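Local coordinates for intermedilysin (Streptococcus intermedius, PDB 5IMW), which belongs to the cholesterol-dependent cytolysins that respond to human CD59 and probably lyses host cells by assembling oligomeric pores in cholesterol-containing membranes, at residues Y380-G385 against E392-R397; Y360-L365 against R415-V420; K6-Y11 against S218-T223; R71-A76 against V94-T99. All blocks are in the same frame, centred on the assembly; numbering follows the deposited sequence.

In the fold
The four contacts fall into two groups at opposite ends of an elongated chain. Interactions 3 and 4 have centres about 17 Å apart in the part that carries the N-terminal helix; along the sequence, 71-76 with 94-99 is nested inside the loop closed by 6-11 with 218-223, and I220 packs on V94 between them. Interactions 1 and 2, centres about 13 Å apart, belong to the C-terminal beta sandwich and its entry; the hairpin 375-386/392-406 is nested within the loop closed by interaction 2, and the rings of W381 and F416 meet. Between the groups centres lie about 66 to 75 Å apart, consistent with a cytolysin whose C-terminal domain meets the membrane far from the N-terminal end.

Interaction 1: residues Y380-G385 against E392-R397; sequences YWEELG and ETIRSR
The carbonyl O of R397 takes the N-H of W381 at 2.9 Å, and CA of Y380 approaches the same oxygen as a weaker C-H donor. The reverse bond, R397 N to W381 O, completes this hydrogen-bonded antiparallel pair. Two residues on, E383 and R395 form a second such pair, with R395 N reaching E383 O at 2.9 Å.

W381, E383 and R397 share one face of the hairpin. With chi1 at 71°, CG of W381 stands between the backbone N and the carbonyl carbon, and the indole lies by R397: CB of the arginine sits over the five-membered ring, 4.3 Å from its centroid, a CH-pi contact. The indole NE1 donates to E383 OE2 at 2.8 Å; the oxygen lies in the ring plane, while NE1 comes from its anti side, tilted 29° out of the carboxylate plane. The other oxygen, OE1, makes a salt bridge of 3.6 Å to R397 NE at the guanidinium edge, the two planes turned 59° apart. On the opposite face, I394 CG2 touches E382 OE1 at 3.5 Å.

In the hairpin 375-386/392-406, strand 392-406 edges the four-stranded sandwich sheet; E392, near its start, binds zinc in a crystal structure of this protein but here bridges to R36, without metal. The NE1 bond steadies the E383 carboxylate within its own strand, the bridge to R397 crosses to the next, and both would probably keep it ionised.

Interaction 2: residues Y360-L365 against R415-V420; sequences YKDGAL and RFKGNV
The F416 ring meets L365 at its edge, where CE2 lies 3.9 Å from L365 CB near the ring plane, while W381 makes an edge-to-face pair with the same phenyl. At the other end of the contact Y360 comes in through the root of its side chain: CB lies 3.4 Å from G418 O, and that oxygen stands obliquely to the phenol ring.

Between these ends the backbones run roughly antiparallel. G363 N donates to F416 O at 2.9 Å, with an N-H...O angle of 156°. G418 CA faces K361 O at 3.6 Å.

D362 and K417 lie side by side, pointing the same way. It is the aliphatic K417 CG that meets the carboxylate, 4.0 Å from D362 OD2; the extended lysine chain carries NZ on to 5.9 Å from that oxygen, too far for a salt bridge. D362 binds zinc in a crystal structure of this protein, although no metal is bound to it here.

Residues 360-365 carry the chain from strand 346-361 to strand 365-369 of the beta sandwich, against the loop joining strands 410-414 and 420-429. L365 continues the pairing with L414, while Y360 bonds through its backbone to Y45 in strand 44-59.

Interaction 3: residues K6-Y11 against S218-T223; sequences KALNDY and SGITPT
P222, the first residue after the N-cap of helix 222-227, comes up against one turn of helix 2-14, its CA 5.3 Å from that of L8. T221 holds the N-cap position, and its OG1 accepts from T223 N, a weak but nearly straight capping bond at the start of this short helix.

The proline ring is the centrepiece. Its CG lies 3.7 Å from the carbonyl oxygen of A7 and also touches CA of L8, while its CB reaches 3.7 Å from Y11 CB. Three residues on about one turn of the helix therefore bear on a single pyrrolidine ring. Y11 and P222 slide past each other in opposite directions: with chi1 at 171°, Y11 CG is anti to the backbone N, and the phenol ring runs on past the proline with P222 O over one of its faces. The phenol OH ends in a hydrogen bond to V230 O.

L8 handles the other side of the contact. Its CD2 comes 3.7 Å from I220 O and 4.0 Å from I220 CG2, the two side chains lying side by side and pointing the same way. L8 also packs on F216 and L225, and Y11 on I226, so the group extends onto helix 222-227 itself.

Across the two segments the fit is one of van der Waals contact, carbon on carbon or carbon on carbonyl oxygen. Its hold depends on the shape of leucine, isoleucine, tyrosine and proline rather than on charge, while the polar ends of T221 and Y11 find partners within their own segment or beyond the contact.

Interaction 4: residues R71-A76 against V94-T99; sequences RIFPGA and VNRGKT
R96 reaches F73 and G75 through a bend at chi3 (-136°), which turns NE away from a fully extended chain, and F73 meets it with chi1 at 59°, CG set between the backbone N and the carbonyl carbon. F73 CZ then sits 4.2 Å from R96 NH2, over one face of the guanidinium and offset toward its rim. V94 O, from R96's own segment, lies 4.1 Å above the opposite face, also toward the rim. R96 NE passes G75 O at 3.9 Å, beyond bonding distance.

The second touch is apolar: T99 CG2 packs 4.0 Å from G75 CA. G75 occupies the third position of a type II turn from F73 to A76, closed by A76 N to F73 O at 3.0 Å, and its positive phi of 92° is the usual one there. The turn also folds A76 CB over the centre of the F73 ring, 3.7 Å above its plane.

Around this turn, F73 and P74 pack on V125 of helix 122-140, and P74 also meets strands 202-206 and 236-244. Backbone bonds from G75 and A76 to V239 lead into the pairing of strand 77-79 with 236-244, while T99 opens strand 99-103 beside 114-117.

Interaction 1: residues Y380-G385 against E392-R397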
# COMPACT_ATOMS: atom_id res chain seq x y z
N TYR A 380 -15.18 38.47 -8.93
CA TYR A 380 -16.28 37.56 -9.20
C TYR A 380 -15.94 36.19 -8.63
O TYR A 380 -14.78 35.89 -8.34
CB TYR A 380 -16.58 37.45 -10.70
CG TYR A 380 -16.31 38.71 -11.49
CD1 TYR A 380 -15.02 39.06 -11.87
CD2 TYR A 380 -17.35 39.55 -11.87
CE1 TYR A 380 -14.77 40.20 -12.60
CE2 TYR A 380 -17.11 40.70 -12.60
CZ TYR A 380 -15.81 41.02 -12.96
OH TYR A 380 -15.56 42.16 -13.68
N TRP A 381 -16.96 35.36 -8.49
CA TRP A 381 -16.79 34.00 -7.99
C TRP A 381 -18.08 33.23 -8.27
O TRP A 381 -19.01 33.75 -8.90
CB TRP A 381 -16.45 33.99 -6.50
CG TRP A 381 -17.58 34.39 -5.61
CD1 TRP A 381 -18.54 33.57 -5.08
CD2 TRP A 381 -17.88 35.71 -5.13
NE1 TRP A 381 -19.41 34.29 -4.31
CE2 TRP A 381 -19.03 35.61 -4.33
CE3 TRP A 381 -17.29 36.96 -5.31
CZ2 TRP A 381 -19.60 36.71 -3.70
CZ3 TRP A 381 -17.86 38.06 -4.69
CH2 TRP A 381 -19.00 37.93 -3.89
N GLU A 382 -18.12 31.98 -7.81
CA GLU A 382 -19.28 31.12 -8.01
C GLU A 382 -19.57 30.38 -6.71
O GLU A 382 -18.66 30.04 -5.95
CB GLU A 382 -19.05 30.12 -9.14
CG GLU A 382 -17.99 30.55 -10.15
CD GLU A 382 -17.95 29.66 -11.38
OE1 GLU A 382 -18.75 28.70 -11.46
OE2 GLU A 382 -17.11 29.91 -12.27
N GLU A 383 -20.85 30.12 -6.47
CA GLU A 383 -21.31 29.47 -5.24
C GLU A 383 -22.13 28.24 -5.59
O GLU A 383 -23.03 28.31 -6.44
CB GLU A 383 -22.13 30.44 -4.38
CG GLU A 383 -21.33 31.61 -3.84
CD GLU A 383 -22.19 32.67 -3.16
OE1 GLU A 383 -23.42 32.46 -3.07
OE2 GLU A 383 -21.64 33.70 -2.72
N LEU A 384 -21.83 27.12 -4.95
CA LEU A 384 -22.56 25.88 -5.15
C LEU A 384 -23.73 25.82 -4.17
O LEU A 384 -23.62 26.26 -3.02
CB LEU A 384 -21.66 24.66 -4.95
CG LEU A 384 -20.34 24.61 -5.73
CD1 LEU A 384 -19.60 23.34 -5.38
CD2 LEU A 384 -20.58 24.71 -7.23
N GLY A 385 -24.85 25.25 -4.62
CA GLY A 385 -26.03 25.15 -3.80
C GLY A 385 -26.88 23.98 -4.26
O GLY A 385 -26.58 23.32 -5.25
N GLU A 392 -26.77 19.53 -7.47
CA GLU A 392 -25.82 20.60 -7.21
C GLU A 392 -26.00 21.73 -8.22
O GLU A 392 -25.98 21.51 -9.43
CB GLU A 392 -24.39 20.07 -7.26
CG GLU A 392 -23.75 19.85 -5.89
CD GLU A 392 -23.35 18.41 -5.65
OE1 GLU A 392 -22.80 17.78 -6.58
OE2 GLU A 392 -23.59 17.90 -4.54
N THR A 393 -26.18 22.94 -7.70
CA THR A 393 -26.42 24.13 -8.50
C THR A 393 -25.17 25.00 -8.57
O THR A 393 -24.18 24.77 -7.86
CB THR A 393 -27.59 24.94 -7.92
OG1 THR A 393 -27.18 25.56 -6.70
CG2 THR A 393 -28.79 24.04 -7.66
N ILE A 394 -25.22 26.01 -9.43
CA ILE A 394 -24.16 27.01 -9.54
C ILE A 394 -24.82 28.38 -9.66
O ILE A 394 -25.71 28.58 -10.48
CB ILE A 394 -23.24 26.77 -10.75
CG1 ILE A 394 -22.70 25.34 -10.75
CG2 ILE A 394 -22.08 27.76 -10.73
CD1 ILE A 394 -21.96 24.97 -12.02
N ARG A 395 -24.36 29.33 -8.83
CA ARG A 395 -24.81 30.71 -8.89
C ARG A 395 -23.59 31.60 -9.10
O ARG A 395 -22.79 31.78 -8.19
CB ARG A 395 -25.56 31.10 -7.62
CG ARG A 395 -27.04 30.73 -7.61
CD ARG A 395 -27.35 29.59 -6.64
NE ARG A 395 -26.89 29.86 -5.28
CZ ARG A 395 -27.38 29.28 -4.18
NH1 ARG A 395 -28.37 28.40 -4.26
NH2 ARG A 395 -26.88 29.60 -2.99
N SER A 396 -23.46 32.14 -10.31
CA SER A 396 -22.38 33.09 -10.58
C SER A 396 -22.69 34.41 -9.89
O SER A 396 -23.76 35.00 -10.09
CB SER A 396 -22.22 33.30 -12.08
OG SER A 396 -21.13 34.16 -12.36
N ARG A 397 -21.75 34.88 -9.07
CA ARG A 397 -21.95 36.06 -8.25
C ARG A 397 -20.74 36.98 -8.34
O ARG A 397 -19.62 36.54 -8.63
CB ARG A 397 -22.22 35.69 -6.79
CG ARG A 397 -23.45 34.82 -6.61
CD ARG A 397 -24.13 35.05 -5.28
NE ARG A 397 -25.46 34.45 -5.24
CZ ARG A 397 -26.55 35.00 -5.79
NH1 ARG A 397 -26.47 36.17 -6.42
NH2 ARG A 397 -27.71 34.38 -5.71

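Interaction 2: residues Y360-L365 against R415-V420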
# COMPACT_ATOMS: atom_id res chain seq x y z
N TYR A 360 -14.01 22.03 3.25
CA TYR A 360 -13.62 23.38 2.86
C TYR A 360 -13.99 24.33 3.99
O TYR A 360 -15.17 24.46 4.33
CB TYR A 360 -14.29 23.81 1.56
CG TYR A 360 -13.89 22.99 0.34
CD1 TYR A 360 -12.77 23.33 -0.41
CD2 TYR A 360 -14.63 21.88 -0.05
CE1 TYR A 360 -12.40 22.59 -1.51
CE2 TYR A 360 -14.26 21.13 -1.16
CZ TYR A 360 -13.14 21.49 -1.88
OH TYR A 360 -12.77 20.76 -2.99
N LYS A 361 -12.98 24.98 4.57
CA LYS A 361 -13.22 25.88 5.69
C LYS A 361 -13.83 27.19 5.18
O LYS A 361 -13.94 27.43 3.98
CB LYS A 361 -11.91 26.17 6.44
CG LYS A 361 -10.90 25.02 6.46
CD LYS A 361 -11.42 23.78 7.17
CE LYS A 361 -10.94 22.50 6.50
NZ LYS A 361 -9.49 22.53 6.16
N ASP A 362 -14.25 28.03 6.12
CA ASP A 362 -14.70 29.37 5.78
C ASP A 362 -13.50 30.26 5.52
O ASP A 362 -12.46 30.13 6.18
CB ASP A 362 -15.57 29.95 6.90
CG ASP A 362 -16.93 29.26 7.00
OD1 ASP A 362 -17.10 28.20 6.37
OD2 ASP A 362 -17.81 29.79 7.70
N GLY A 363 -13.64 31.17 4.55
CA GLY A 363 -12.55 32.03 4.13
C GLY A 363 -12.90 33.50 4.26
O GLY A 363 -14.02 33.88 4.62
N ALA A 364 -11.90 34.33 3.95
CA ALA A 364 -12.07 35.77 4.00
C ALA A 364 -10.99 36.40 3.14
O ALA A 364 -9.84 35.96 3.15
CB ALA A 364 -11.99 36.30 5.44
N LEU A 365 -11.37 37.44 2.39
CA LEU A 365 -10.44 38.18 1.55
C LEU A 365 -10.55 39.66 1.88
O LEU A 365 -11.64 40.24 1.76
CB LEU A 365 -10.72 37.94 0.06
CG LEU A 365 -10.14 38.97 -0.91
CD1 LEU A 365 -8.65 39.13 -0.72
CD2 LEU A 365 -10.45 38.56 -2.35
N ARG A 415 -16.24 37.94 3.18
CA ARG A 415 -16.25 36.71 3.96
C ARG A 415 -16.99 35.64 3.17
O ARG A 415 -18.23 35.63 3.12
CB ARG A 415 -16.87 36.94 5.33
CG ARG A 415 -16.20 38.06 6.13
CD ARG A 415 -16.08 37.73 7.61
NE ARG A 415 -16.54 38.83 8.46
CZ ARG A 415 -16.62 38.76 9.79
NH1 ARG A 415 -16.26 37.65 10.42
NH2 ARG A 415 -17.05 39.81 10.48
N PHE A 416 -16.24 34.75 2.54
CA PHE A 416 -16.80 33.65 1.76
C PHE A 416 -16.99 32.42 2.64
O PHE A 416 -16.23 32.18 3.58
CB PHE A 416 -15.89 33.29 0.59
CG PHE A 416 -15.52 34.45 -0.29
CD1 PHE A 416 -16.46 35.05 -1.11
CD2 PHE A 416 -14.22 34.93 -0.30
CE1 PHE A 416 -16.11 36.11 -1.92
CE2 PHE A 416 -13.87 36.00 -1.11
CZ PHE A 416 -14.81 36.59 -1.92
N LYS A 417 -18.02 31.64 2.32
CA LYS A 417 -18.23 30.35 2.96
C LYS A 417 -17.54 29.26 2.14
O LYS A 417 -16.89 29.52 1.13
CB LYS A 417 -19.73 30.09 3.14
CG LYS A 417 -20.20 30.23 4.57
CD LYS A 417 -21.72 30.19 4.67
CE LYS A 417 -22.19 30.23 6.12
NZ LYS A 417 -23.58 29.73 6.27
N GLY A 418 -17.67 28.01 2.60
CA GLY A 418 -16.90 26.92 2.02
C GLY A 418 -17.34 26.50 0.63
O GLY A 418 -16.58 25.81 -0.06
N ASN A 419 -18.53 26.91 0.19
CA ASN A 419 -19.05 26.51 -1.11
C ASN A 419 -18.76 27.58 -2.16
O ASN A 419 -19.66 28.16 -2.77
CB ASN A 419 -20.55 26.22 -1.02
CG ASN A 419 -21.27 27.15 -0.07
OD1 ASN A 419 -21.93 26.71 0.87
ND2 ASN A 419 -21.14 28.45 -0.30
N VAL A 420 -17.47 27.83 -2.37
CA VAL A 420 -17.01 28.89 -3.26
C VAL A 420 -15.81 28.39 -4.05
O VAL A 420 -14.85 27.87 -3.47
CB VAL A 420 -16.64 30.16 -2.48
CG1 VAL A 420 -16.08 31.24 -3.41
CG2 VAL A 420 -17.85 30.68 -1.72

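Interaction 3: residues K6-Y11 against S218-T223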
# COMPACT_ATOMS: atom_id res chain seq x y z
N LYS A 6 17.80 -35.98 -20.06
CA LYS A 6 17.81 -35.12 -21.24
C LYS A 6 16.40 -34.85 -21.74
O LYS A 6 16.00 -33.69 -21.91
CB LYS A 6 18.65 -35.78 -22.35
CG LYS A 6 18.50 -35.13 -23.72
CD LYS A 6 19.42 -35.78 -24.74
CE LYS A 6 19.00 -35.42 -26.16
NZ LYS A 6 18.70 -33.97 -26.31
N ALA A 7 15.62 -35.91 -21.97
CA ALA A 7 14.27 -35.74 -22.49
C ALA A 7 13.44 -34.83 -21.59
O ALA A 7 12.72 -33.95 -22.08
CB ALA A 7 13.59 -37.10 -22.65
N LEU A 8 13.52 -35.02 -20.28
CA LEU A 8 12.73 -34.20 -19.36
C LEU A 8 13.19 -32.75 -19.37
O LEU A 8 12.38 -31.84 -19.22
CB LEU A 8 12.81 -34.78 -17.95
CG LEU A 8 12.09 -34.03 -16.84
CD1 LEU A 8 10.66 -33.70 -17.23
CD2 LEU A 8 12.11 -34.85 -15.56
N ASN A 9 14.49 -32.52 -19.56
CA ASN A 9 15.00 -31.15 -19.64
C ASN A 9 14.42 -30.40 -20.83
O ASN A 9 14.19 -29.19 -20.76
CB ASN A 9 16.52 -31.15 -19.71
CG ASN A 9 17.17 -31.57 -18.40
OD1 ASN A 9 16.48 -31.87 -17.42
ND2 ASN A 9 18.50 -31.58 -18.37
N ASP A 10 14.19 -31.11 -21.94
CA ASP A 10 13.71 -30.45 -23.16
C ASP A 10 12.22 -30.13 -23.09
O ASP A 10 11.78 -29.14 -23.69
CB ASP A 10 13.99 -31.33 -24.38
CG ASP A 10 15.47 -31.62 -24.55
OD1 ASP A 10 16.21 -30.70 -24.96
OD2 ASP A 10 15.90 -32.76 -24.29
N TYR A 11 11.44 -30.93 -22.37
CA TYR A 11 10.02 -30.62 -22.23
C TYR A 11 9.81 -29.37 -21.38
O TYR A 11 8.93 -28.55 -21.68
CB TYR A 11 9.28 -31.81 -21.62
CG TYR A 11 7.85 -31.48 -21.24
CD1 TYR A 11 6.88 -31.26 -22.21
CD2 TYR A 11 7.47 -31.39 -19.91
CE1 TYR A 11 5.58 -30.96 -21.87
CE2 TYR A 11 6.17 -31.09 -19.56
CZ TYR A 11 5.23 -30.88 -20.54
OH TYR A 11 3.93 -30.58 -20.19
N SER A 218 13.41 -40.07 -9.69
CA SER A 218 13.51 -41.27 -10.52
C SER A 218 13.33 -40.96 -12.00
O SER A 218 13.09 -39.81 -12.38
CB SER A 218 12.48 -42.30 -10.06
OG SER A 218 12.39 -43.38 -10.98
N GLY A 219 13.44 -41.99 -12.83
CA GLY A 219 13.30 -41.83 -14.27
C GLY A 219 11.97 -41.21 -14.66
O GLY A 219 11.13 -41.87 -15.27
N ILE A 220 11.78 -39.94 -14.30
CA ILE A 220 10.57 -39.22 -14.67
C ILE A 220 10.66 -38.85 -16.14
O ILE A 220 11.70 -38.38 -16.62
CB ILE A 220 10.38 -37.98 -13.79
CG1 ILE A 220 10.20 -38.36 -12.31
CG2 ILE A 220 9.18 -37.17 -14.25
CD1 ILE A 220 8.97 -39.20 -12.01
N THR A 221 9.57 -39.06 -16.86
CA THR A 221 9.46 -38.75 -18.28
C THR A 221 8.64 -37.48 -18.47
O THR A 221 8.00 -37.00 -17.54
CB THR A 221 8.83 -39.93 -19.02
OG1 THR A 221 8.50 -39.56 -20.37
CG2 THR A 221 7.56 -40.40 -18.33
N PRO A 222 8.66 -36.89 -19.66
CA PRO A 222 7.73 -35.78 -19.91
C PRO A 222 6.27 -36.19 -19.82
O PRO A 222 5.43 -35.35 -19.49
CB PRO A 222 8.10 -35.32 -21.33
CG PRO A 222 9.53 -35.70 -21.47
CD PRO A 222 9.69 -36.98 -20.72
N THR A 223 5.96 -37.45 -20.09
CA THR A 223 4.57 -37.89 -20.12
C THR A 223 3.91 -37.74 -18.75
O THR A 223 2.86 -37.09 -18.63
CB THR A 223 4.49 -39.35 -20.59
OG1 THR A 223 5.07 -39.45 -21.90
CG2 THR A 223 3.05 -39.83 -20.63

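Interaction 4: residues R71-A76 against V94-T99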
# COMPACT_ATOMS: atom_id res chain seq x y z
N ARG A 71 2.28 -26.73 2.68
CA ARG A 71 2.68 -26.74 1.27
C ARG A 71 3.88 -25.86 0.97
O ARG A 71 4.36 -25.87 -0.16
CB ARG A 71 1.50 -26.30 0.39
CG ARG A 71 0.27 -27.18 0.49
CD ARG A 71 -0.87 -26.49 1.23
NE ARG A 71 -2.14 -27.17 1.03
CZ ARG A 71 -2.92 -27.01 -0.04
NH1 ARG A 71 -2.56 -26.18 -1.01
NH2 ARG A 71 -4.06 -27.68 -0.13
N ILE A 72 4.38 -25.10 1.95
CA ILE A 72 5.43 -24.11 1.71
C ILE A 72 6.70 -24.59 2.40
O ILE A 72 6.77 -24.64 3.64
CB ILE A 72 5.02 -22.72 2.21
CG1 ILE A 72 3.75 -22.24 1.50
CG2 ILE A 72 6.15 -21.73 1.99
CD1 ILE A 72 3.88 -22.07 -0.00
N PHE A 73 7.71 -24.93 1.61
CA PHE A 73 9.04 -25.22 2.11
C PHE A 73 10.02 -25.08 0.96
O PHE A 73 9.64 -25.20 -0.21
CB PHE A 73 9.12 -26.64 2.72
CG PHE A 73 8.78 -27.74 1.75
CD1 PHE A 73 9.72 -28.20 0.84
CD2 PHE A 73 7.53 -28.33 1.77
CE1 PHE A 73 9.41 -29.21 -0.04
CE2 PHE A 73 7.22 -29.34 0.90
CZ PHE A 73 8.16 -29.79 -0.01
N PRO A 74 11.29 -24.81 1.25
CA PRO A 74 12.27 -24.64 0.17
C PRO A 74 12.29 -25.84 -0.77
O PRO A 74 12.44 -26.98 -0.35
CB PRO A 74 13.60 -24.48 0.91
CG PRO A 74 13.23 -23.98 2.25
CD PRO A 74 11.90 -24.59 2.58
N GLY A 75 12.12 -25.56 -2.07
CA GLY A 75 12.17 -26.58 -3.09
C GLY A 75 10.83 -27.19 -3.45
O GLY A 75 10.77 -28.00 -4.38
N ALA A 76 9.75 -26.83 -2.75
CA ALA A 76 8.44 -27.39 -3.04
C ALA A 76 8.05 -27.14 -4.49
O ALA A 76 8.15 -26.02 -4.99
CB ALA A 76 7.40 -26.78 -2.11
N VAL A 94 4.53 -35.84 -7.05
CA VAL A 94 5.53 -36.51 -7.88
C VAL A 94 6.80 -36.67 -7.06
O VAL A 94 7.09 -35.86 -6.17
CB VAL A 94 5.79 -35.71 -9.18
CG1 VAL A 94 6.27 -34.30 -8.86
CG2 VAL A 94 6.79 -36.43 -10.06
N ASN A 95 7.56 -37.72 -7.36
CA ASN A 95 8.85 -37.91 -6.73
C ASN A 95 9.77 -36.73 -7.05
O ASN A 95 9.53 -35.96 -7.98
CB ASN A 95 9.49 -39.22 -7.20
CG ASN A 95 8.54 -40.40 -7.08
OD1 ASN A 95 7.69 -40.62 -7.94
ND2 ASN A 95 8.68 -41.16 -6.01
N ARG A 96 10.83 -36.60 -6.25
CA ARG A 96 11.75 -35.48 -6.40
C ARG A 96 13.19 -35.95 -6.25
O ARG A 96 13.46 -37.04 -5.74
CB ARG A 96 11.46 -34.38 -5.38
CG ARG A 96 10.53 -33.29 -5.87
CD ARG A 96 10.56 -32.08 -4.94
NE ARG A 96 9.22 -31.58 -4.67
CZ ARG A 96 8.35 -32.19 -3.87
NH1 ARG A 96 8.68 -33.32 -3.26
NH2 ARG A 96 7.15 -31.66 -3.68
N GLY A 97 14.10 -35.10 -6.70
CA GLY A 97 15.52 -35.32 -6.54
C GLY A 97 16.08 -34.52 -5.39
O GLY A 97 15.35 -34.01 -4.53
N LYS A 98 17.41 -34.39 -5.37
CA LYS A 98 18.06 -33.67 -4.29
C LYS A 98 17.81 -32.17 -4.42
O LYS A 98 17.66 -31.63 -5.52
CB LYS A 98 19.56 -33.94 -4.30
CG LYS A 98 19.92 -35.41 -4.38
CD LYS A 98 21.34 -35.70 -3.87
CE LYS A 98 22.41 -35.40 -4.91
NZ LYS A 98 22.50 -33.96 -5.30
N THR A 99 17.76 -31.49 -3.27
CA THR A 99 17.57 -30.05 -3.21
C THR A 99 18.68 -29.46 -2.36
O THR A 99 18.84 -29.84 -1.19
CB THR A 99 16.20 -29.69 -2.62
OG1 THR A 99 15.19 -30.53 -3.20
CG2 THR A 99 15.86 -28.24 -2.93